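Local coordinates for hypothetical protein HI1011 (Haemophilus influenzae, PDB 1YZY) that phosphorylates 3-oxo-tetronate with ATP to give 3-oxo-tetronate 4-phosphate, as a member of the four-carbon acid sugar kinase family, at residues Gly253-Met258 and Ala308-Asp313; Asn260-Lys265 and Glu402-Tyr407. All coordinates share one frame; numbering follows the deposited sequence.

Contact 1. Residues Gly253-Met258 and Ala308-Asp313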
loop_
_atom_site.group_PDB
_atom_site.type_symbol
_atom_site.label_atom_id
_atom_site.label_comp_id
_atom_site.label_asym_id
_atom_site.label_seq_id
_atom_site.Cartn_x
_atom_site.Cartn_y
_atom_site.Cartn_z
ATOM N N GLY A 253 -8.969 -8.124 -16.347
ATOM C CA GLY A 253 -10.396 -7.856 -16.311
ATOM C C GLY A 253 -10.812 -6.396 -16.396
ATOM O O GLY A 253 -11.988 -6.104 -16.631
ATOM N N SER A 254 -9.870 -5.481 -16.182
ATOM C CA SER A 254 -10.149 -4.043 -16.215
ATOM C C SER A 254 -10.463 -3.497 -17.600
ATOM O O SER A 254 -9.869 -3.904 -18.587
ATOM C CB SER A 254 -8.972 -3.256 -15.624
ATOM O OG SER A 254 -9.306 -1.886 -15.428
ATOM N N CYS A 255 -11.398 -2.559 -17.662
ATOM C CA CYS A 255 -11.770 -1.946 -18.927
ATOM C C CYS A 255 -11.428 -0.460 -18.952
ATOM O O CYS A 255 -12.146 0.349 -19.551
ATOM C CB CYS A 255 -13.250 -2.161 -19.197
ATOM S SG CYS A 255 -13.687 -3.898 -19.331
ATOM N N SER A 256 -10.363 -0.102 -18.243
ATOM C CA SER A 256 -9.894 1.274 -18.194
ATOM C C SER A 256 -9.077 1.587 -19.440
ATOM O O SER A 256 -8.560 0.687 -20.100
ATOM C CB SER A 256 -9.063 1.522 -16.934
ATOM O OG SER A 256 -9.907 1.822 -15.829
ATOM N N VAL A 257 -8.994 2.868 -19.775
ATOM C CA VAL A 257 -8.251 3.311 -20.945
ATOM C C VAL A 257 -6.838 2.736 -21.028
ATOM O O VAL A 257 -6.413 2.290 -22.100
ATOM C CB VAL A 257 -8.180 4.857 -21.010
ATOM C CG1 VAL A 257 -9.553 5.421 -21.322
ATOM C CG2 VAL A 257 -7.664 5.425 -19.681
ATOM N N MET A 258 -6.117 2.760 -19.906
ATOM C CA MET A 258 -4.747 2.250 -19.863
ATOM C C MET A 258 -4.656 0.736 -20.039
ATOM O O MET A 258 -3.772 0.241 -20.744
ATOM C CB MET A 258 -4.051 2.679 -18.568
ATOM C CG MET A 258 -2.621 2.178 -18.448
ATOM S SD MET A 258 -1.714 2.322 -20.003
ATOM C CE MET A 258 -1.309 4.044 -20.006
ATOM N N ALA A 308 -10.940 -10.060 -19.949
ATOM C CA ALA A 308 -12.312 -9.579 -20.044
ATOM C C ALA A 308 -12.252 -8.143 -20.578
ATOM O O ALA A 308 -13.245 -7.599 -21.059
ATOM C CB ALA A 308 -12.979 -9.612 -18.673
ATOM N N THR A 309 -11.059 -7.562 -20.519
ATOM C CA THR A 309 -10.797 -6.199 -20.966
ATOM C C THR A 309 -11.342 -5.809 -22.342
ATOM O O THR A 309 -10.886 -6.313 -23.373
ATOM C CB THR A 309 -9.295 -5.939 -20.966
ATOM O OG1 THR A 309 -8.781 -6.174 -19.651
ATOM C CG2 THR A 309 -8.986 -4.512 -21.403
ATOM N N VAL A 310 -12.314 -4.899 -22.342
ATOM C CA VAL A 310 -12.921 -4.370 -23.565
ATOM C C VAL A 310 -13.067 -2.859 -23.392
ATOM O O VAL A 310 -13.161 -2.366 -22.263
ATOM C CB VAL A 310 -14.325 -4.974 -23.863
ATOM C CG1 VAL A 310 -14.196 -6.392 -24.356
ATOM C CG2 VAL A 310 -15.216 -4.904 -22.634
ATOM N N PRO A 311 -13.104 -2.106 -24.509
ATOM C CA PRO A 311 -13.241 -0.646 -24.450
ATOM C C PRO A 311 -14.387 -0.232 -23.527
ATOM O O PRO A 311 -15.418 -0.910 -23.470
ATOM C CB PRO A 311 -13.539 -0.279 -25.904
ATOM C CG PRO A 311 -12.758 -1.291 -26.663
ATOM C CD PRO A 311 -13.061 -2.567 -25.910
ATOM N N PRO A 312 -14.209 0.873 -22.776
ATOM C CA PRO A 312 -15.244 1.363 -21.857
ATOM C C PRO A 312 -16.591 1.557 -22.559
ATOM O O PRO A 312 -17.635 1.631 -21.907
ATOM C CB PRO A 312 -14.655 2.680 -21.342
ATOM C CG PRO A 312 -13.651 3.067 -22.392
ATOM C CD PRO A 312 -13.031 1.753 -22.743
ATOM N N ASP A 313 -16.548 1.663 -23.885
ATOM C CA ASP A 313 -17.749 1.813 -24.701
ATOM C C ASP A 313 -18.462 0.466 -24.806
ATOM O O ASP A 313 -19.659 0.367 -24.535
ATOM C CB ASP A 313 -17.374 2.316 -26.104
ATOM C CG ASP A 313 -18.519 2.195 -27.109
ATOM O OD1 ASP A 313 -18.433 1.327 -28.007
ATOM O OD2 ASP A 313 -19.498 2.967 -27.008
#
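Gly253 and Ala308 run side by side with their CA atoms 4.5 Å apart, and the chains stay close as far as Cys255 and Thr309 before each turns into its own helix. The adjacent parallel strands 248-252 and 305-307 both give way to loops here, at their C-terminal ends, in the nucleotide-binding C-terminal domain. Thr309 makes the shorter of two hydrogen bonds across the gap: its OG1 donates a hydrogen bond to Ser254 O at 2.7 Å, with a C=O...OG1 angle of 142° and the hydroxyl tilted 21° from the carbonyl plane. Thr309 OG1 is also hydrogen-bonded to Ser252 OG, which ties the loop back to the strand end. Thr309 CG2 lies 3.0 Å from the same Ser254 O, so the carbonyl oxygen sits against both branches of the threonine.

Cys255 makes the second link, this time from the other segment. SG stands anti to its own carbonyl carbon (chi1 -61°) and accepts the backbone N-H of Val310, a long but almost straight bond with N to SG 3.5 Å. Beside it, Val310 CG2 packs on the same sulfur at 3.8 Å. The cysteine comes nearest through its CB, 3.1 Å from Val310 O. Farther along, the ring of Pro312 comes up to the backbone of Cys255, its CD 3.6 Å from Cys255 O. At the strand end the contact is plain packing, Ala308 CB against Gly253 CA.

Ser254, its carbonyl tied to Thr309, is probably an ATP-binding residue, as in relatives. Leu315 of helix 312-319 packs on both Cys255 and Val310, Thr259 and Val263 of helix 257-266 touch Thr309, and backbone hydrogen bonds join Gly253 to Ala353 and Ala308 to Ser252.

Contact 2. Residues Asn260-Lys265 and Glu402-Tyr407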
loop_
_atom_site.group_PDB
_atom_site.type_symbol
_atom_site.label_atom_id
_atom_site.label_comp_id
_atom_site.label_asym_id
_atom_site.label_seq_id
_atom_site.Cartn_x
_atom_site.Cartn_y
_atom_site.Cartn_z
ATOM N N ASN A 260 -6.885 -1.249 -21.574
ATOM C CA ASN A 260 -7.282 -1.594 -22.928
ATOM C C ASN A 260 -6.110 -1.494 -23.883
ATOM O O ASN A 260 -6.010 -2.267 -24.834
ATOM C CB ASN A 260 -8.404 -0.691 -23.406
ATOM C CG ASN A 260 -9.732 -1.392 -23.423
ATOM O OD1 ASN A 260 -10.091 -2.048 -24.404
ATOM N ND2 ASN A 260 -10.481 -1.260 -22.339
ATOM N N LYS A 261 -5.241 -0.519 -23.642
ATOM C CA LYS A 261 -4.065 -0.324 -24.475
ATOM C C LYS A 261 -3.007 -1.376 -24.165
ATOM O O LYS A 261 -2.310 -1.837 -25.068
ATOM C CB LYS A 261 -3.491 1.083 -24.274
ATOM C CG LYS A 261 -4.394 2.193 -24.798
ATOM C CD LYS A 261 -3.782 3.573 -24.588
ATOM C CE LYS A 261 -3.579 3.865 -23.107
ATOM N NZ LYS A 261 -2.984 5.204 -22.862
ATOM N N GLN A 262 -2.870 -1.724 -22.887
ATOM C CA GLN A 262 -1.893 -2.725 -22.452
ATOM C C GLN A 262 -2.254 -4.109 -23.000
ATOM O O GLN A 262 -1.377 -4.947 -23.226
ATOM C CB GLN A 262 -1.806 -2.764 -20.917
ATOM C CG GLN A 262 -1.247 -1.490 -20.285
ATOM C CD GLN A 262 -1.411 -1.460 -18.773
ATOM O OE1 GLN A 262 -2.490 -1.711 -18.253
ATOM N NE2 GLN A 262 -0.333 -1.167 -18.065
ATOM N N VAL A 263 -3.553 -4.353 -23.162
ATOM C CA VAL A 263 -4.064 -5.617 -23.697
ATOM C C VAL A 263 -3.871 -5.619 -25.213
ATOM O O VAL A 263 -3.442 -6.609 -25.800
ATOM C CB VAL A 263 -5.580 -5.798 -23.367
ATOM C CG1 VAL A 263 -6.173 -6.951 -24.163
ATOM C CG2 VAL A 263 -5.778 -6.040 -21.871
ATOM N N GLU A 264 -4.210 -4.494 -25.830
ATOM C CA GLU A 264 -4.093 -4.305 -27.266
ATOM C C GLU A 264 -2.634 -4.426 -27.727
ATOM O O GLU A 264 -2.361 -4.778 -28.880
ATOM C CB GLU A 264 -4.648 -2.926 -27.626
ATOM C CG GLU A 264 -5.549 -2.893 -28.848
ATOM C CD GLU A 264 -4.774 -2.814 -30.151
ATOM O OE1 GLU A 264 -4.439 -1.685 -30.570
ATOM O OE2 GLU A 264 -4.508 -3.875 -30.760
ATOM N N LYS A 265 -1.703 -4.125 -26.828
ATOM C CA LYS A 265 -0.279 -4.186 -27.142
ATOM C C LYS A 265 0.301 -5.575 -26.852
ATOM O O LYS A 265 1.254 -6.014 -27.513
ATOM C CB LYS A 265 0.467 -3.107 -26.343
ATOM C CG LYS A 265 1.601 -2.403 -27.093
ATOM C CD LYS A 265 2.949 -3.079 -26.878
ATOM C CE LYS A 265 4.082 -2.236 -27.457
ATOM N NZ LYS A 265 5.431 -2.759 -27.084
ATOM N N GLU A 402 2.281 1.332 -21.404
ATOM C CA GLU A 402 1.645 0.493 -22.417
ATOM C C GLU A 402 2.140 -0.951 -22.481
ATOM O O GLU A 402 1.346 -1.881 -22.628
ATOM C CB GLU A 402 1.809 1.119 -23.797
ATOM C CG GLU A 402 1.128 2.453 -23.963
ATOM C CD GLU A 402 1.458 3.084 -25.296
ATOM O OE1 GLU A 402 2.268 4.037 -25.314
ATOM O OE2 GLU A 402 0.920 2.614 -26.324
ATOM N N ASP A 403 3.456 -1.126 -22.429
ATOM C CA ASP A 403 4.055 -2.451 -22.504
ATOM C C ASP A 403 4.137 -3.179 -21.160
ATOM O O ASP A 403 5.006 -4.033 -20.972
ATOM C CB ASP A 403 5.450 -2.348 -23.134
ATOM C CG ASP A 403 6.478 -1.689 -22.213
ATOM O OD1 ASP A 403 7.675 -2.015 -22.360
ATOM O OD2 ASP A 403 6.104 -0.863 -21.348
ATOM N N PHE A 404 3.227 -2.869 -20.244
ATOM C CA PHE A 404 3.243 -3.491 -18.929
ATOM C C PHE A 404 3.289 -5.023 -18.867
ATOM O O PHE A 404 4.142 -5.587 -18.177
ATOM C CB PHE A 404 2.082 -2.993 -18.069
ATOM C CG PHE A 404 1.969 -3.710 -16.755
ATOM C CD1 PHE A 404 2.898 -3.482 -15.742
ATOM C CD2 PHE A 404 0.990 -4.682 -16.558
ATOM C CE1 PHE A 404 2.860 -4.219 -14.556
ATOM C CE2 PHE A 404 0.946 -5.424 -15.376
ATOM C CZ PHE A 404 1.885 -5.191 -14.373
ATOM N N PHE A 405 2.365 -5.702 -19.541
ATOM C CA PHE A 405 2.348 -7.167 -19.470
ATOM C C PHE A 405 3.639 -7.878 -19.817
ATOM O O PHE A 405 4.105 -8.704 -19.030
ATOM C CB PHE A 405 1.173 -7.757 -20.242
ATOM C CG PHE A 405 -0.156 -7.400 -19.656
ATOM C CD1 PHE A 405 -0.376 -7.529 -18.289
ATOM C CD2 PHE A 405 -1.164 -6.882 -20.453
ATOM C CE1 PHE A 405 -1.578 -7.143 -17.722
ATOM C CE2 PHE A 405 -2.372 -6.493 -19.900
ATOM C CZ PHE A 405 -2.579 -6.622 -18.527
ATOM N N GLU A 406 4.221 -7.564 -20.975
ATOM C CA GLU A 406 5.482 -8.200 -21.363
ATOM C C GLU A 406 6.647 -7.726 -20.494
ATOM O O GLU A 406 7.533 -8.518 -20.150
ATOM C CB GLU A 406 5.788 -7.993 -22.850
ATOM C CG GLU A 406 5.975 -6.559 -23.299
ATOM C CD GLU A 406 6.477 -6.474 -24.736
ATOM O OE1 GLU A 406 7.611 -6.939 -25.007
ATOM O OE2 GLU A 406 5.732 -5.952 -25.599
ATOM N N TYR A 407 6.627 -6.447 -20.119
ATOM C CA TYR A 407 7.679 -5.876 -19.275
ATOM C C TYR A 407 7.768 -6.577 -17.921
ATOM O O TYR A 407 8.866 -6.908 -17.459
ATOM C CB TYR A 407 7.472 -4.373 -19.057
ATOM C CG TYR A 407 8.600 -3.750 -18.274
ATOM C CD1 TYR A 407 9.909 -3.789 -18.760
ATOM C CD2 TYR A 407 8.380 -3.186 -17.019
ATOM C CE1 TYR A 407 10.971 -3.291 -18.015
ATOM C CE2 TYR A 407 9.440 -2.680 -16.260
ATOM C CZ TYR A 407 10.736 -2.739 -16.765
ATOM O OH TYR A 407 11.799 -2.269 -16.023
#
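Gln262 CG stands anti to its carbonyl carbon (chi1 -66°), and an extended chain beyond it carries the amide to Phe404; Phe405 CG takes the same kind of position (chi1 -65°), and its ring reaches back to the helix. Here helix 257-266 packs against the start of the C-terminal helix 404-410 in the nucleotide-binding domain. Gln262 NE2 lies 3.0 Å from Phe404 CB, with amide and ring planes 38° apart. Residues beyond the two segments fix the amide: NE2 donates a hydrogen bond to Lys401 O, while OE1 accepts one from Lys395 NZ.

Closer to the backbone, Glu402 O receives a CA-H...O contact from Gln262 CA at 3.4 Å and also lies near Gln262 CB and CG. The Phe405 ring presents its edge to the helix, meeting Gln262 O through CD2 at 3.4 Å and Val263 CG2 through CE2. Ile351 and Ala353 of strand 349-353 and Val250 and Ser252 of strand 248-252 also touch this ring, so it wedges between helix and strands. Lys265, bent at chi2, runs alongside Asp403 and crosses Glu406 obliquely. Glu406 OE2, which has a weak, long ion pair with Lys269 NZ, meets Lys265 NZ in a long salt bridge at 3.5 Å.

Contacts 1 and 2 lie with their centres 12 Å apart on the same side of the chain's centre, inside the nucleotide-binding domain, and share helix 257-266: contact 1 joins it through the loop that leads into it, contact 2 through its middle and end. Along the chain the order is 253-258, 260-265, 308-313, 402-407, so the two pairings interleave. They also touch directly, where Asn260 ND2 reaches Val310 O at 2.9 Å, probably a hydrogen bond. The helix therefore joins the loop after strand 305-307 to the C-terminal helix 404-410, with the ATP-site residue Ser254, inferred from relatives, in the loop just before it.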